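Long-range contact in type IV secretion system protein VirB11 (Brucella suis, PDB 2GZA), which is a hexameric ATPase of the type IV secretion system, a virulence machinery that may help set up the bacterium's replication niche in its host: residues V177-G182 and S280-H285. Residues are numbered along the deposited sequence; the frame is centred on the assembly and turned at random.
Sequences VIVVAG and SITSCH
Ile178 and Val180 each use both backbone polar groups to hold strand 281-285 in parallel register. Ile178 N reaches Ser280 O at 2.9 Å and its carbonyl takes Thr282 N; Val180 N then meets Thr282 O at 2.7 Å, almost straight at 177°, and Val180 O accepts Cys284 N. The last bond, Gly182 N to Cys284 O, is weak at 3.4 Å, where strand 178-182 runs on into the P-loop. CA-H groups add to the carbonyl contacts, as from Ile281 CA to Ile178 O.

Side chains pack on both faces. Val179 and Thr282 lie side by side, pointing the same way, with their CG2 methyls 3.9 Å apart. Val179 CG1, anti to the backbone N (chi1 177°), meets Cys284 CB at 4.0 Å. On the other face Ile178 CB and Val180 CG2 rest more loosely against Ile281. The hydroxyls of Thr282 and Ser283 hydrogen-bond to Leu258 O and Ala259 O.

Helix 188-196 covers Val180 and Ile281, while helix 289-300 packs on Val179, Ala181 and Cys284. Strand 324-331 pairs with the far edge of 178-182, making it an inner strand that delivers Gly182 to the predicted ATP site.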
ATOM      1  N   VAL C 177      14.371  13.290  27.900  1.00 35.27           N
ATOM      2  CA  VAL C 177      15.078  12.925  26.680  1.00 34.32           C
ATOM      3  C   VAL C 177      15.351  14.201  25.899  1.00 33.80           C
ATOM      4  O   VAL C 177      14.426  14.941  25.554  1.00 33.65           O
ATOM      5  CB  VAL C 177      14.273  11.933  25.824  1.00 34.29           C
ATOM      6  CG1 VAL C 177      14.984  11.665  24.499  1.00 34.35           C
ATOM      7  CG2 VAL C 177      14.052  10.652  26.581  1.00 33.37           C
ATOM      8  N   ILE C 178      16.626  14.463  25.641  1.00 33.22           N
ATOM      9  CA  ILE C 178      17.055  15.719  25.031  1.00 32.44           C
ATOM     10  C   ILE C 178      17.781  15.472  23.720  1.00 32.17           C
ATOM     11  O   ILE C 178      18.736  14.693  23.659  1.00 31.98           O
ATOM     12  CB  ILE C 178      17.960  16.536  25.983  1.00 32.34           C
ATOM     13  CG1 ILE C 178      17.235  16.807  27.301  1.00 32.01           C
ATOM     14  CG2 ILE C 178      18.401  17.851  25.319  1.00 32.24           C
ATOM     15  CD1 ILE C 178      18.157  17.129  28.464  1.00 32.25           C
ATOM     16  N   VAL C 179      17.308  16.143  22.675  1.00 31.87           N
ATOM     17  CA  VAL C 179      17.964  16.140  21.369  1.00 31.80           C
ATOM     18  C   VAL C 179      18.617  17.500  21.116  1.00 31.79           C
ATOM     19  O   VAL C 179      17.944  18.524  21.085  1.00 31.71           O
ATOM     20  CB  VAL C 179      16.967  15.831  20.205  1.00 31.78           C
ATOM     21  CG1 VAL C 179      17.674  15.911  18.846  1.00 31.38           C
ATOM     22  CG2 VAL C 179      16.313  14.474  20.384  1.00 31.22           C
ATOM     23  N   VAL C 180      19.929  17.506  20.949  1.00 31.96           N
ATOM     24  CA  VAL C 180      20.649  18.729  20.605  1.00 32.31           C
ATOM     25  C   VAL C 180      20.674  18.889  19.082  1.00 32.65           C
ATOM     26  O   VAL C 180      21.233  18.059  18.372  1.00 32.60           O
ATOM     27  CB  VAL C 180      22.076  18.729  21.190  1.00 32.19           C
ATOM     28  CG1 VAL C 180      22.837  19.975  20.763  1.00 32.49           C
ATOM     29  CG2 VAL C 180      22.018  18.631  22.711  1.00 32.04           C
ATOM     30  N   ALA C 181      20.039  19.941  18.584  1.00 33.14           N
ATOM     31  CA  ALA C 181      19.933  20.144  17.150  1.00 33.88           C
ATOM     32  C   ALA C 181      20.743  21.336  16.675  1.00 34.47           C
ATOM     33  O   ALA C 181      21.065  22.236  17.446  1.00 34.56           O
ATOM     34  CB  ALA C 181      18.482  20.283  16.732  1.00 33.89           C
ATOM     35  N   GLY C 182      21.065  21.338  15.390  1.00 35.15           N
ATOM     36  CA  GLY C 182      21.807  22.439  14.792  1.00 36.12           C
ATOM     37  C   GLY C 182      22.389  22.046  13.457  1.00 36.78           C
ATOM     38  O   GLY C 182      22.414  20.870  13.116  1.00 36.71           O
ATOM     39  N   SER C 280      18.164  10.159  28.192  1.00 35.36           N
ATOM     40  CA  SER C 280      19.021  10.136  27.007  1.00 34.99           C
ATOM     41  C   SER C 280      19.277  11.531  26.457  1.00 34.27           C
ATOM     42  O   SER C 280      18.400  12.391  26.468  1.00 34.01           O
ATOM     43  CB  SER C 280      18.398   9.285  25.904  1.00 35.20           C
ATOM     44  OG  SER C 280      18.445   7.905  26.225  1.00 36.67           O
ATOM     45  N   ILE C 281      20.498  11.742  25.987  1.00 33.65           N
ATOM     46  CA  ILE C 281      20.879  12.954  25.287  1.00 32.73           C
ATOM     47  C   ILE C 281      21.500  12.493  23.985  1.00 32.27           C
ATOM     48  O   ILE C 281      22.333  11.586  23.977  1.00 32.28           O
ATOM     49  CB  ILE C 281      21.871  13.816  26.111  1.00 32.73           C
ATOM     50  CG1 ILE C 281      21.293  14.144  27.488  1.00 32.55           C
ATOM     51  CG2 ILE C 281      22.231  15.111  25.371  1.00 32.75           C
ATOM     52  CD1 ILE C 281      22.343  14.537  28.517  1.00 32.84           C
ATOM     53  N   THR C 282      21.065  13.096  22.884  1.00 31.84           N
ATOM     54  CA  THR C 282      21.616  12.807  21.563  1.00 31.42           C
ATOM     55  C   THR C 282      21.660  14.079  20.720  1.00 31.40           C
ATOM     56  O   THR C 282      21.267  15.149  21.185  1.00 31.35           O
ATOM     57  CB  THR C 282      20.818  11.682  20.851  1.00 31.40           C
ATOM     58  OG1 THR C 282      21.461  11.336  19.621  1.00 31.53           O
ATOM     59  CG2 THR C 282      19.382  12.103  20.572  1.00 31.04           C
ATOM     60  N   SER C 283      22.146  13.974  19.491  1.00 31.38           N
ATOM     61  CA  SER C 283      22.150  15.118  18.591  1.00 31.47           C
ATOM     62  C   SER C 283      21.606  14.762  17.211  1.00 31.84           C
ATOM     63  O   SER C 283      21.465  13.586  16.865  1.00 31.79           O
ATOM     64  CB  SER C 283      23.551  15.696  18.460  1.00 31.13           C
ATOM     65  OG  SER C 283      24.344  14.869  17.635  1.00 31.22           O
ATOM     66  N   CYS C 284      21.324  15.793  16.417  1.00 32.18           N
ATOM     67  CA  CYS C 284      20.788  15.622  15.085  1.00 32.46           C
ATOM     68  C   CYS C 284      21.035  16.896  14.283  1.00 32.72           C
ATOM     69  O   CYS C 284      20.732  17.987  14.748  1.00 32.82           O
ATOM     70  CB  CYS C 284      19.287  15.319  15.186  1.00 32.62           C
ATOM     71  SG  CYS C 284      18.409  15.048  13.634  1.00 33.15           S
ATOM     72  N   HIS C 285      21.606  16.760  13.088  1.00 33.01           N
ATOM     73  CA  HIS C 285      21.709  17.881  12.147  1.00 33.45           C
ATOM     74  C   HIS C 285      20.320  18.294  11.701  1.00 33.51           C
ATOM     75  O   HIS C 285      19.604  17.490  11.109  1.00 33.53           O
ATOM     76  CB  HIS C 285      22.524  17.504  10.907  1.00 33.55           C
ATOM     77  CG  HIS C 285      23.908  17.033  11.210  1.00 34.31           C
ATOM     78  ND1 HIS C 285      24.966  17.897  11.384  1.00 35.56           N
ATOM     79  CD2 HIS C 285      24.404  15.787  11.370  1.00 35.33           C
ATOM     80  CE1 HIS C 285      26.055  17.200  11.646  1.00 35.51           C
ATOM     81  NE2 HIS C 285      25.742  15.919  11.640  1.00 35.31           N
TER